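Local coordinates for cerato-platanin-like protein (Moniliophthora perniciosa, PDB 3SUL) that is of unknown function but belongs to the cerato-platanin family of probably secreted fungal proteins with a double-psi beta-barrel fold, at residues Y64-S69 with I75-V80; N85-G90 with V110-V115. All coordinates share one frame; numbering follows the deposited sequence.

Overall arrangement
Interactions 1 and 2 have their centres about 5 Å apart and meet in the sheet of the double-psi beta-barrel, on the same side of the chain's centre. Strand 63-68 joins them: one of its edges pairs with strand 73-80 in interaction 1, the other with strand 107-115, which supplies half of interaction 2. Across that second edge Thr-67 N lies 2.7 Å from Thr-111 O and Gln-65 N 2.7 Å from Thr-113 O, both probable hydrogen bonds. Inside the barrel, Ile-66 CG2 touches Val-110 CG2 at 3.4 Å, so the apolar faces of the two contacts run together. Strand 87-89, next in the chain after 73-80, reaches this shared interior through Phe-87.

Interaction 1. Residues Y64-S69 with I75-V80; sequences YQITWS and IHVVGV
Tyr-64, Gln-65 and Ile-66 pair antiparallel with Val-77, His-76 and Ile-75, although the short strand axes are twisted well off exact opposition, at 136°. Tyr-64 and Val-77 bond to each other through both N-H and C=O, and Ile-66 and Ile-75 do the same; the Ile-66 N to Ile-75 O bond, 2.7 Å, is almost straight at 177°. Between these two hydrogen-bonded pairs lies the non-hydrogen-bonded pair Gln-65 and His-76, where His-76 CA lies 3.1 Å from Tyr-64 O in a CA-H...O contact. The two strands form a hairpin of the double-psi beta-barrel, and its faces differ. On the inner face Ile-66 sends its delta methyl across to Val-77, CD1 to CG2 3.7 Å, and Ile-66 CB rests 4.0 Å from Ile-75 CG1. Tyr-64 lies along the same face with the CD2 edge of its ring 3.6 Å from Val-77 O, close to the ring plane; beyond the hairpin its OH bonds to Thr-51 and Thr-62. On the other face, the pair across the strands is polar: Gln-65, with CG anti to the backbone N (chi1 171°), runs alongside His-76, and its CB sits 3.7 Å from His-76 NE2. Their amide and imidazole planes are nearly perpendicular, and one water in the imidazole plane bridges Gln-65 OE1 and His-76 NE2.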
# COMPACT_ATOMS: atom_id res chain seq x y z
N TYR A 64 -2.60 5.88 3.26
CA TYR A 64 -3.95 5.46 3.63
C TYR A 64 -3.90 4.83 5.00
O TYR A 64 -3.00 4.02 5.31
CB TYR A 64 -4.54 4.46 2.66
CG TYR A 64 -4.68 5.14 1.35
CD1 TYR A 64 -5.89 5.77 0.94
CD2 TYR A 64 -3.57 5.22 0.52
CE1 TYR A 64 -5.97 6.44 -0.29
CE2 TYR A 64 -3.64 5.88 -0.68
CZ TYR A 64 -4.82 6.48 -1.10
OH TYR A 64 -4.76 7.12 -2.35
N GLN A 65 -4.83 5.27 5.83
CA GLN A 65 -4.95 4.61 7.09
C GLN A 65 -6.04 3.61 6.84
O GLN A 65 -7.16 3.99 6.45
CB GLN A 65 -5.27 5.70 8.10
CG GLN A 65 -5.63 5.19 9.41
CD GLN A 65 -6.49 6.20 10.17
OE1 GLN A 65 -6.01 7.24 10.57
NE2 GLN A 65 -7.78 5.90 10.32
N ILE A 66 -5.73 2.31 7.03
CA ILE A 66 -6.63 1.21 6.65
C ILE A 66 -6.96 0.38 7.87
O ILE A 66 -6.06 -0.06 8.57
CB ILE A 66 -6.00 0.27 5.68
CG1 ILE A 66 -5.45 1.03 4.48
CG2 ILE A 66 -6.98 -0.91 5.37
CD1 ILE A 66 -4.88 0.15 3.37
N THR A 67 -8.24 0.12 8.08
CA THR A 67 -8.73 -0.61 9.25
C THR A 67 -9.58 -1.82 8.85
O THR A 67 -10.33 -1.75 7.93
CB THR A 67 -9.52 0.33 10.20
OG1 THR A 67 -8.73 1.50 10.52
CG2 THR A 67 -10.00 -0.43 11.45
N TRP A 68 -9.38 -2.93 9.54
CA TRP A 68 -10.19 -4.09 9.33
C TRP A 68 -11.08 -4.28 10.52
O TRP A 68 -10.57 -4.45 11.64
CB TRP A 68 -9.31 -5.33 9.25
CG TRP A 68 -10.09 -6.50 8.80
CD1 TRP A 68 -11.01 -6.50 7.83
CD2 TRP A 68 -10.04 -7.83 9.33
NE1 TRP A 68 -11.52 -7.75 7.67
CE2 TRP A 68 -10.96 -8.59 8.59
CE3 TRP A 68 -9.33 -8.45 10.36
CZ2 TRP A 68 -11.17 -9.95 8.83
CZ3 TRP A 68 -9.54 -9.81 10.60
CH2 TRP A 68 -10.47 -10.53 9.85
N SER A 69 -12.37 -4.28 10.23
CA SER A 69 -13.37 -4.56 11.28
C SER A 69 -13.22 -5.90 11.99
O SER A 69 -13.69 -6.02 13.12
CB SER A 69 -14.78 -4.48 10.70
OG SER A 69 -15.11 -3.17 10.39
N ILE A 75 -3.60 -0.19 9.87
CA ILE A 75 -2.27 -0.01 9.33
C ILE A 75 -2.25 1.22 8.44
O ILE A 75 -3.31 1.80 8.13
CB ILE A 75 -1.83 -1.20 8.51
CG1 ILE A 75 -2.77 -1.46 7.35
CG2 ILE A 75 -1.83 -2.49 9.38
CD1 ILE A 75 -2.23 -2.39 6.23
N HIS A 76 -1.02 1.69 8.12
CA HIS A 76 -0.81 2.72 7.13
C HIS A 76 -0.14 2.15 5.90
O HIS A 76 0.82 1.38 5.98
CB HIS A 76 -0.02 3.85 7.72
CG HIS A 76 -0.79 4.60 8.76
ND1 HIS A 76 -0.82 4.23 10.09
CD2 HIS A 76 -1.55 5.72 8.65
CE1 HIS A 76 -1.58 5.09 10.75
NE2 HIS A 76 -2.05 6.00 9.90
N VAL A 77 -0.68 2.46 4.76
CA VAL A 77 -0.13 1.98 3.49
C VAL A 77 0.14 3.15 2.58
O VAL A 77 -0.69 4.06 2.43
CB VAL A 77 -1.11 0.92 2.87
CG1 VAL A 77 -0.61 0.51 1.48
CG2 VAL A 77 -1.20 -0.28 3.84
N VAL A 78 1.30 3.12 1.93
CA VAL A 78 1.63 4.14 0.94
C VAL A 78 1.27 3.54 -0.40
O VAL A 78 1.72 2.42 -0.74
CB VAL A 78 3.09 4.46 0.91
CG1 VAL A 78 3.41 5.50 -0.20
CG2 VAL A 78 3.43 5.05 2.24
N GLY A 79 0.46 4.28 -1.12
CA GLY A 79 -0.02 3.82 -2.47
C GLY A 79 1.15 4.02 -3.43
O GLY A 79 1.72 5.11 -3.52
N VAL A 80 1.57 2.95 -4.13
CA VAL A 80 2.72 3.10 -5.01
C VAL A 80 2.46 2.44 -6.34
O VAL A 80 3.32 2.47 -7.19
CB VAL A 80 3.99 2.48 -4.42
CG1 VAL A 80 4.31 3.09 -3.07
CG2 VAL A 80 3.85 0.97 -4.25
O HOH W 1 -3.59 8.09 10.61

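Interaction 2. Residues N85-G90 with V110-V115; sequences NGFNVG and VTATLV
Phe-87 is the residue through which 85-90 meets 110-115, and the contact is made by the CD2-CE2 side and the CZ tip of its ring, against Val-110 and Ala-112 in turn. From the backbone, CB leaves toward the facing strand. CB and CG are still 5.8 Å and 5.5 Å from Val-110 CG2, so the base of the side chain makes no contact there. With CG beside the backbone N (chi1 -69°), the ring is carried inward and one ortho-meta side is presented to 110-115. Along that side CD2 comes first, only loosely approaching Val-110 CG2 at 4.5 Å. CE2 follows and presses on the Ala-112 methyl, CE2 to CB 3.3 Å, a tight fit for two carbons. At the tip, CZ stays against the same methyl at 3.7 Å. Both aliphatic groups approach the ring obliquely and from the same side of its plane. Phe-87 thus contributes one ring to the apolar interior of the double-psi beta-barrel, reaching from strand 87-89, which is hydrogen-bonded through its backbone to strand 4-8, over to strand 107-115. The opposite edge of the ring, CD1 and CE1, faces away from 110-115. CE1 and CZ point into the face of the Tyr-64 ring, an edge-to-face stack, while the delta methyl of Ile-66 lies over one Phe-87 face. Val-4 and Val-49 also touch the phenyl group, so strands 4-8, 45-49, 63-68 and 107-115 all close around it. Just before it in the chain, Gly-86 N is hydrogen-bonded to Asp-50 OD2.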
# COMPACT_ATOMS: atom_id res chain seq x y z
N ASN A 85 -8.89 -3.13 -7.82
CA ASN A 85 -9.93 -2.95 -6.85
C ASN A 85 -9.38 -2.95 -5.44
O ASN A 85 -8.78 -3.96 -4.93
CB ASN A 85 -11.05 -4.01 -7.07
CG ASN A 85 -12.24 -3.79 -6.17
OD1 ASN A 85 -12.74 -2.68 -6.05
ND2 ASN A 85 -12.70 -4.87 -5.53
N GLY A 86 -9.57 -1.81 -4.82
CA GLY A 86 -9.26 -1.68 -3.40
C GLY A 86 -7.76 -1.55 -3.23
O GLY A 86 -7.14 -0.74 -3.87
N PHE A 87 -7.21 -2.41 -2.39
CA PHE A 87 -5.77 -2.42 -2.09
C PHE A 87 -5.18 -3.79 -2.29
O PHE A 87 -5.81 -4.83 -2.00
CB PHE A 87 -5.54 -2.07 -0.62
CG PHE A 87 -5.85 -0.65 -0.24
CD1 PHE A 87 -4.92 0.38 -0.46
CD2 PHE A 87 -7.06 -0.32 0.36
CE1 PHE A 87 -5.17 1.75 -0.11
CE2 PHE A 87 -7.31 1.05 0.74
CZ PHE A 87 -6.39 2.07 0.46
N ASN A 88 -3.97 -3.83 -2.84
CA ASN A 88 -3.15 -5.01 -2.74
C ASN A 88 -2.02 -4.54 -1.91
O ASN A 88 -1.36 -3.57 -2.32
CB ASN A 88 -2.64 -5.44 -4.12
CG ASN A 88 -3.75 -5.44 -5.19
OD1 ASN A 88 -4.87 -5.91 -4.95
ND2 ASN A 88 -3.43 -4.93 -6.39
N VAL A 89 -1.78 -5.22 -0.79
CA VAL A 89 -0.71 -4.91 0.12
C VAL A 89 0.21 -6.14 0.34
O VAL A 89 -0.08 -7.22 -0.11
CB VAL A 89 -1.31 -4.39 1.47
CG1 VAL A 89 -2.15 -3.14 1.18
CG2 VAL A 89 -2.23 -5.46 2.12
N GLY A 90 1.27 -6.00 1.12
CA GLY A 90 2.10 -7.18 1.41
C GLY A 90 1.37 -8.15 2.32
O GLY A 90 0.28 -7.85 2.83
N VAL A 110 -12.12 -3.94 3.98
CA VAL A 110 -11.49 -3.07 4.97
C VAL A 110 -12.04 -1.71 4.70
O VAL A 110 -12.73 -1.50 3.72
CB VAL A 110 -9.94 -2.94 4.84
CG1 VAL A 110 -9.19 -4.29 5.03
CG2 VAL A 110 -9.55 -2.13 3.58
N THR A 111 -11.77 -0.80 5.63
CA THR A 111 -12.14 0.58 5.58
C THR A 111 -10.85 1.39 5.51
O THR A 111 -9.92 1.10 6.22
CB THR A 111 -13.09 0.88 6.79
OG1 THR A 111 -13.41 2.26 6.83
CG2 THR A 111 -12.49 0.44 8.10
N ALA A 112 -10.78 2.41 4.66
CA ALA A 112 -9.56 3.19 4.44
C ALA A 112 -9.83 4.67 4.27
O ALA A 112 -10.87 5.03 3.71
CB ALA A 112 -8.78 2.71 3.23
N THR A 113 -8.87 5.49 4.72
CA THR A 113 -8.92 6.93 4.77
C THR A 113 -7.60 7.52 4.36
O THR A 113 -6.56 7.18 4.89
CB THR A 113 -9.28 7.44 6.21
OG1 THR A 113 -10.61 7.03 6.44
CG2 THR A 113 -9.13 8.99 6.38
N LEU A 114 -7.65 8.44 3.41
CA LEU A 114 -6.47 9.17 3.01
C LEU A 114 -6.08 10.09 4.14
O LEU A 114 -6.93 10.78 4.70
CB LEU A 114 -6.80 10.04 1.75
CG LEU A 114 -5.66 10.89 1.22
CD1 LEU A 114 -4.68 9.96 0.60
CD2 LEU A 114 -6.16 11.91 0.12
N VAL A 115 -4.79 10.09 4.51
CA VAL A 115 -4.30 10.87 5.62
C VAL A 115 -3.00 11.50 5.19
O VAL A 115 -2.44 11.13 4.14
CB VAL A 115 -4.15 9.99 6.92
CG1 VAL A 115 -5.51 9.36 7.28
CG2 VAL A 115 -3.02 8.92 6.70